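Local coordinates for protein putative hydrogenase (PDB 3LYU) that is probably a flavin- and [2Fe-2S]-dependent oxidoreductase of the ferredoxin reductase type, represented here by one alpha-beta domain of the longer chain, at residues V13-Y27 / W40-F54. Sequence-based numbering, arbitrary orientation.
Sequences VPMEKFGKILAIGAY and WQEIGNDVTTLHVTF
Asn45 pins the loop that leads into strand 20-26 with both ends of its amide. Its OD1 accepts, in the carbonyl plane, from Phe18 N at 2.6 Å and from Gly19 N at 3.1 Å, while ND2 gives a fairly straight bond to Glu16 O (2.7 Å) and a more bent one to Trp40 O, which fixes the amide's rotation. Were Asn45 an alanine, the N-H groups of Phe18 and Gly19 and the carbonyl of Glu16 would probably lose their partner, and the loop would be freer to shift. Packing is tight beside it: Trp40 NE1 points at Pro14 O in the indole plane (3.0 Å, 173°), Ile21 CD1 lies over one indole face, 3.8 Å from Trp40 CD2, and the selenium of Met15 approaches Trp40 CD1 obliquely. Chi1 of -53° sets Ile21 CG1 beside its backbone N, and the extended branch carries CD1 onto the ring. By contrast, the Lys17 chain runs past Ile43 O at the solvent side, and Lys20 NZ stops 4.3 Å from Asp46 OD2, its salt bridge being to Glu106. Farther along, strands 20-26 and 46-54 pair in parallel, and beside the last rung, where Val52 O takes Tyr27 N, His51 NE2 donates to Tyr27 O (2.6 Å). Together with helix 29-42 they form a beta-alpha-beta unit of a Rossmann-like sheet, flanked by strands 70-76 and 110-114; the helix packs on Ala23 and Thr49, and helix 84-104 on Tyr27 and Val52.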
# COMPACT_ATOMS: atom_id res chain seq x y z
N VAL B 13 11.74 -0.02 -5.64
CA VAL B 13 11.99 1.32 -6.14
C VAL B 13 11.79 1.37 -7.65
O VAL B 13 11.94 0.34 -8.32
CB VAL B 13 13.45 1.74 -5.76
CG1 VAL B 13 14.46 1.03 -6.66
CG2 VAL B 13 13.60 3.23 -5.81
N PRO B 14 11.40 2.53 -8.19
CA PRO B 14 11.17 2.71 -9.62
C PRO B 14 12.48 2.90 -10.40
O PRO B 14 13.38 3.62 -9.95
CB PRO B 14 10.27 3.93 -9.68
CG PRO B 14 10.75 4.73 -8.53
CD PRO B 14 10.89 3.70 -7.45
N MSE B 15 12.58 2.28 -11.56
CA MSE B 15 13.78 2.38 -12.39
C MSE B 15 13.67 3.41 -13.50
O MSE B 15 13.41 3.05 -14.65
CB MSE B 15 14.09 1.01 -12.98
CG MSE B 15 14.72 0.04 -11.97
SE MSE B 15 16.37 0.77 -11.23
CE MSE B 15 16.01 0.67 -9.37
N GLU B 16 13.88 4.68 -13.17
CA GLU B 16 13.78 5.75 -14.16
C GLU B 16 14.99 6.66 -14.12
O GLU B 16 15.84 6.55 -13.24
CB GLU B 16 12.55 6.61 -13.91
CG GLU B 16 11.26 5.84 -13.78
CD GLU B 16 10.05 6.73 -13.67
OE1 GLU B 16 10.10 7.70 -12.87
OE2 GLU B 16 9.06 6.46 -14.37
N LYS B 17 15.05 7.57 -15.09
CA LYS B 17 16.14 8.53 -15.13
C LYS B 17 15.63 9.77 -14.42
O LYS B 17 14.83 10.52 -14.99
CB LYS B 17 16.52 8.88 -16.57
CG LYS B 17 17.24 7.78 -17.32
CD LYS B 17 17.88 8.34 -18.58
CE LYS B 17 18.53 7.24 -19.41
NZ LYS B 17 19.23 7.79 -20.62
N PHE B 18 16.06 9.96 -13.18
CA PHE B 18 15.65 11.13 -12.42
C PHE B 18 16.72 12.21 -12.63
O PHE B 18 16.48 13.39 -12.40
CB PHE B 18 15.52 10.80 -10.93
CG PHE B 18 14.52 9.71 -10.63
CD1 PHE B 18 14.87 8.37 -10.77
CD2 PHE B 18 13.23 10.03 -10.21
CE1 PHE B 18 13.96 7.35 -10.48
CE2 PHE B 18 12.30 9.02 -9.92
CZ PHE B 18 12.67 7.67 -10.06
N GLY B 19 17.88 11.77 -13.09
CA GLY B 19 18.97 12.68 -13.32
C GLY B 19 20.08 12.44 -12.32
O GLY B 19 20.69 11.39 -12.34
N LYS B 20 20.31 13.42 -11.46
CA LYS B 20 21.36 13.33 -10.45
C LYS B 20 20.74 12.88 -9.13
O LYS B 20 19.89 13.57 -8.57
CB LYS B 20 22.06 14.67 -10.28
CG LYS B 20 23.32 14.58 -9.44
CD LYS B 20 24.11 15.87 -9.46
CE LYS B 20 25.40 15.74 -8.68
NZ LYS B 20 26.18 17.01 -8.72
N ILE B 21 21.17 11.72 -8.64
CA ILE B 21 20.62 11.15 -7.42
C ILE B 21 21.60 11.04 -6.26
O ILE B 21 22.75 10.65 -6.43
CB ILE B 21 20.02 9.72 -7.70
CG1 ILE B 21 19.04 9.78 -8.87
CG2 ILE B 21 19.32 9.19 -6.43
CD1 ILE B 21 18.60 8.42 -9.38
N LEU B 22 21.13 11.39 -5.07
CA LEU B 22 21.93 11.30 -3.88
C LEU B 22 21.35 10.12 -3.10
O LEU B 22 20.31 10.25 -2.45
CB LEU B 22 21.82 12.58 -3.05
CG LEU B 22 22.47 12.46 -1.67
CD1 LEU B 22 23.92 12.01 -1.80
CD2 LEU B 22 22.38 13.77 -0.94
N ALA B 23 22.02 8.98 -3.19
CA ALA B 23 21.56 7.79 -2.48
C ALA B 23 22.33 7.70 -1.15
O ALA B 23 23.54 7.50 -1.14
CB ALA B 23 21.80 6.56 -3.33
N ILE B 24 21.60 7.84 -0.04
CA ILE B 24 22.19 7.80 1.30
C ILE B 24 21.94 6.49 2.06
O ILE B 24 20.85 5.92 2.01
CB ILE B 24 21.64 8.95 2.15
CG1 ILE B 24 21.83 10.26 1.42
CG2 ILE B 24 22.35 9.00 3.48
CD1 ILE B 24 21.18 11.41 2.10
N GLY B 25 22.96 6.03 2.77
CA GLY B 25 22.83 4.81 3.54
C GLY B 25 23.47 5.02 4.89
O GLY B 25 24.66 5.26 4.98
N ALA B 26 22.66 4.97 5.94
CA ALA B 26 23.18 5.16 7.29
C ALA B 26 23.47 3.80 7.93
O ALA B 26 22.68 2.87 7.82
CB ALA B 26 22.18 5.93 8.12
N TYR B 27 24.61 3.70 8.59
CA TYR B 27 24.99 2.45 9.25
C TYR B 27 24.96 1.31 8.24
O TYR B 27 25.50 1.45 7.15
CB TYR B 27 24.06 2.16 10.45
CG TYR B 27 24.01 3.25 11.52
CD1 TYR B 27 22.95 4.15 11.59
CD2 TYR B 27 25.05 3.38 12.45
CE1 TYR B 27 22.92 5.16 12.55
CE2 TYR B 27 25.03 4.39 13.42
CZ TYR B 27 23.97 5.28 13.47
OH TYR B 27 23.95 6.29 14.42
N TRP B 40 20.59 2.27 -10.62
CA TRP B 40 20.20 3.60 -11.08
C TRP B 40 21.28 4.21 -11.96
O TRP B 40 20.98 4.92 -12.91
CB TRP B 40 19.93 4.53 -9.90
CG TRP B 40 18.53 4.45 -9.39
CD1 TRP B 40 17.41 4.07 -10.09
CD2 TRP B 40 18.06 4.87 -8.10
NE1 TRP B 40 16.28 4.22 -9.32
CE2 TRP B 40 16.65 4.71 -8.09
CE3 TRP B 40 18.70 5.36 -6.95
CZ2 TRP B 40 15.86 5.04 -6.98
CZ3 TRP B 40 17.91 5.69 -5.84
CH2 TRP B 40 16.50 5.52 -5.87
N GLN B 41 22.54 3.94 -11.64
CA GLN B 41 23.65 4.46 -12.41
C GLN B 41 23.60 3.86 -13.81
O GLN B 41 23.68 4.58 -14.80
CB GLN B 41 24.98 4.11 -11.73
CG GLN B 41 26.23 4.76 -12.33
CD GLN B 41 26.39 6.24 -11.99
OE1 GLN B 41 27.29 6.91 -12.50
NE2 GLN B 41 25.51 6.77 -11.14
N GLU B 42 23.45 2.55 -13.88
CA GLU B 42 23.39 1.83 -15.17
C GLU B 42 22.22 2.29 -16.04
O GLU B 42 22.30 2.26 -17.27
CB GLU B 42 23.25 0.32 -14.90
CG GLU B 42 23.57 -0.58 -16.08
CD GLU B 42 25.03 -0.49 -16.47
OE1 GLU B 42 25.89 -0.44 -15.55
OE2 GLU B 42 25.33 -0.47 -17.70
N ILE B 43 21.13 2.72 -15.40
CA ILE B 43 19.92 3.19 -16.09
C ILE B 43 20.08 4.62 -16.63
O ILE B 43 19.22 5.11 -17.36
CB ILE B 43 18.67 3.08 -15.14
CG1 ILE B 43 17.75 1.99 -15.66
CG2 ILE B 43 17.92 4.40 -15.04
CD1 ILE B 43 18.41 0.61 -15.76
N GLY B 44 21.17 5.27 -16.28
CA GLY B 44 21.40 6.61 -16.78
C GLY B 44 21.31 7.73 -15.77
O GLY B 44 21.17 8.90 -16.15
N ASN B 45 21.39 7.38 -14.49
CA ASN B 45 21.33 8.35 -13.41
C ASN B 45 22.72 8.67 -12.86
O ASN B 45 23.56 7.79 -12.75
CB ASN B 45 20.45 7.82 -12.27
CG ASN B 45 19.01 7.68 -12.67
OD1 ASN B 45 18.34 8.66 -12.97
ND2 ASN B 45 18.52 6.46 -12.67
N ASP B 46 22.95 9.93 -12.52
CA ASP B 46 24.23 10.34 -11.94
C ASP B 46 24.07 10.21 -10.43
O ASP B 46 23.81 11.20 -9.74
CB ASP B 46 24.52 11.80 -12.30
CG ASP B 46 25.76 12.34 -11.62
OD1 ASP B 46 26.87 11.88 -11.94
OD2 ASP B 46 25.63 13.22 -10.75
N VAL B 47 24.20 9.00 -9.92
CA VAL B 47 24.03 8.80 -8.50
C VAL B 47 25.35 8.87 -7.73
O VAL B 47 26.37 8.33 -8.16
CB VAL B 47 23.31 7.44 -8.21
CG1 VAL B 47 24.09 6.30 -8.80
CG2 VAL B 47 23.13 7.25 -6.70
N THR B 48 25.33 9.59 -6.62
CA THR B 48 26.50 9.74 -5.76
C THR B 48 25.98 9.23 -4.42
O THR B 48 24.97 9.74 -3.89
CB THR B 48 26.93 11.20 -5.61
OG1 THR B 48 26.08 11.85 -4.67
CG2 THR B 48 26.84 11.93 -6.95
N THR B 49 26.64 8.21 -3.87
CA THR B 49 26.20 7.64 -2.61
C THR B 49 26.92 8.20 -1.41
O THR B 49 28.08 8.59 -1.48
CB THR B 49 26.37 6.10 -2.58
OG1 THR B 49 27.74 5.75 -2.79
CG2 THR B 49 25.50 5.44 -3.65
N LEU B 50 26.21 8.25 -0.29
CA LEU B 50 26.81 8.75 0.93
C LEU B 50 26.61 7.71 2.02
O LEU B 50 25.49 7.28 2.26
CB LEU B 50 26.16 10.07 1.34
CG LEU B 50 26.41 10.54 2.78
CD1 LEU B 50 27.88 10.86 2.97
CD2 LEU B 50 25.55 11.74 3.10
N HIS B 51 27.69 7.28 2.65
CA HIS B 51 27.58 6.31 3.73
C HIS B 51 28.05 6.95 5.01
O HIS B 51 29.24 7.27 5.15
CB HIS B 51 28.43 5.06 3.45
CG HIS B 51 28.25 3.97 4.47
ND1 HIS B 51 29.18 2.97 4.66
CD2 HIS B 51 27.24 3.72 5.34
CE1 HIS B 51 28.75 2.15 5.61
NE2 HIS B 51 27.57 2.59 6.03
N VAL B 52 27.13 7.16 5.95
CA VAL B 52 27.49 7.75 7.24
C VAL B 52 27.36 6.65 8.29
O VAL B 52 26.28 6.09 8.50
CB VAL B 52 26.58 8.95 7.61
CG1 VAL B 52 27.11 9.62 8.87
CG2 VAL B 52 26.54 9.95 6.45
N THR B 53 28.48 6.32 8.92
CA THR B 53 28.50 5.27 9.94
C THR B 53 29.73 5.47 10.82
O THR B 53 30.44 6.46 10.67
CB THR B 53 28.53 3.88 9.28
OG1 THR B 53 28.26 2.87 10.26
CG2 THR B 53 29.88 3.60 8.63
N PHE B 54 29.98 4.54 11.75
CA PHE B 54 31.15 4.63 12.63
C PHE B 54 32.39 4.08 11.94
O PHE B 54 32.29 3.21 11.09
CB PHE B 54 30.88 3.88 13.94
CG PHE B 54 29.84 4.53 14.80
CD1 PHE B 54 30.01 5.84 15.24
CD2 PHE B 54 28.70 3.84 15.17
CE1 PHE B 54 29.06 6.46 16.05
CE2 PHE B 54 27.73 4.45 15.98
CZ PHE B 54 27.92 5.76 16.42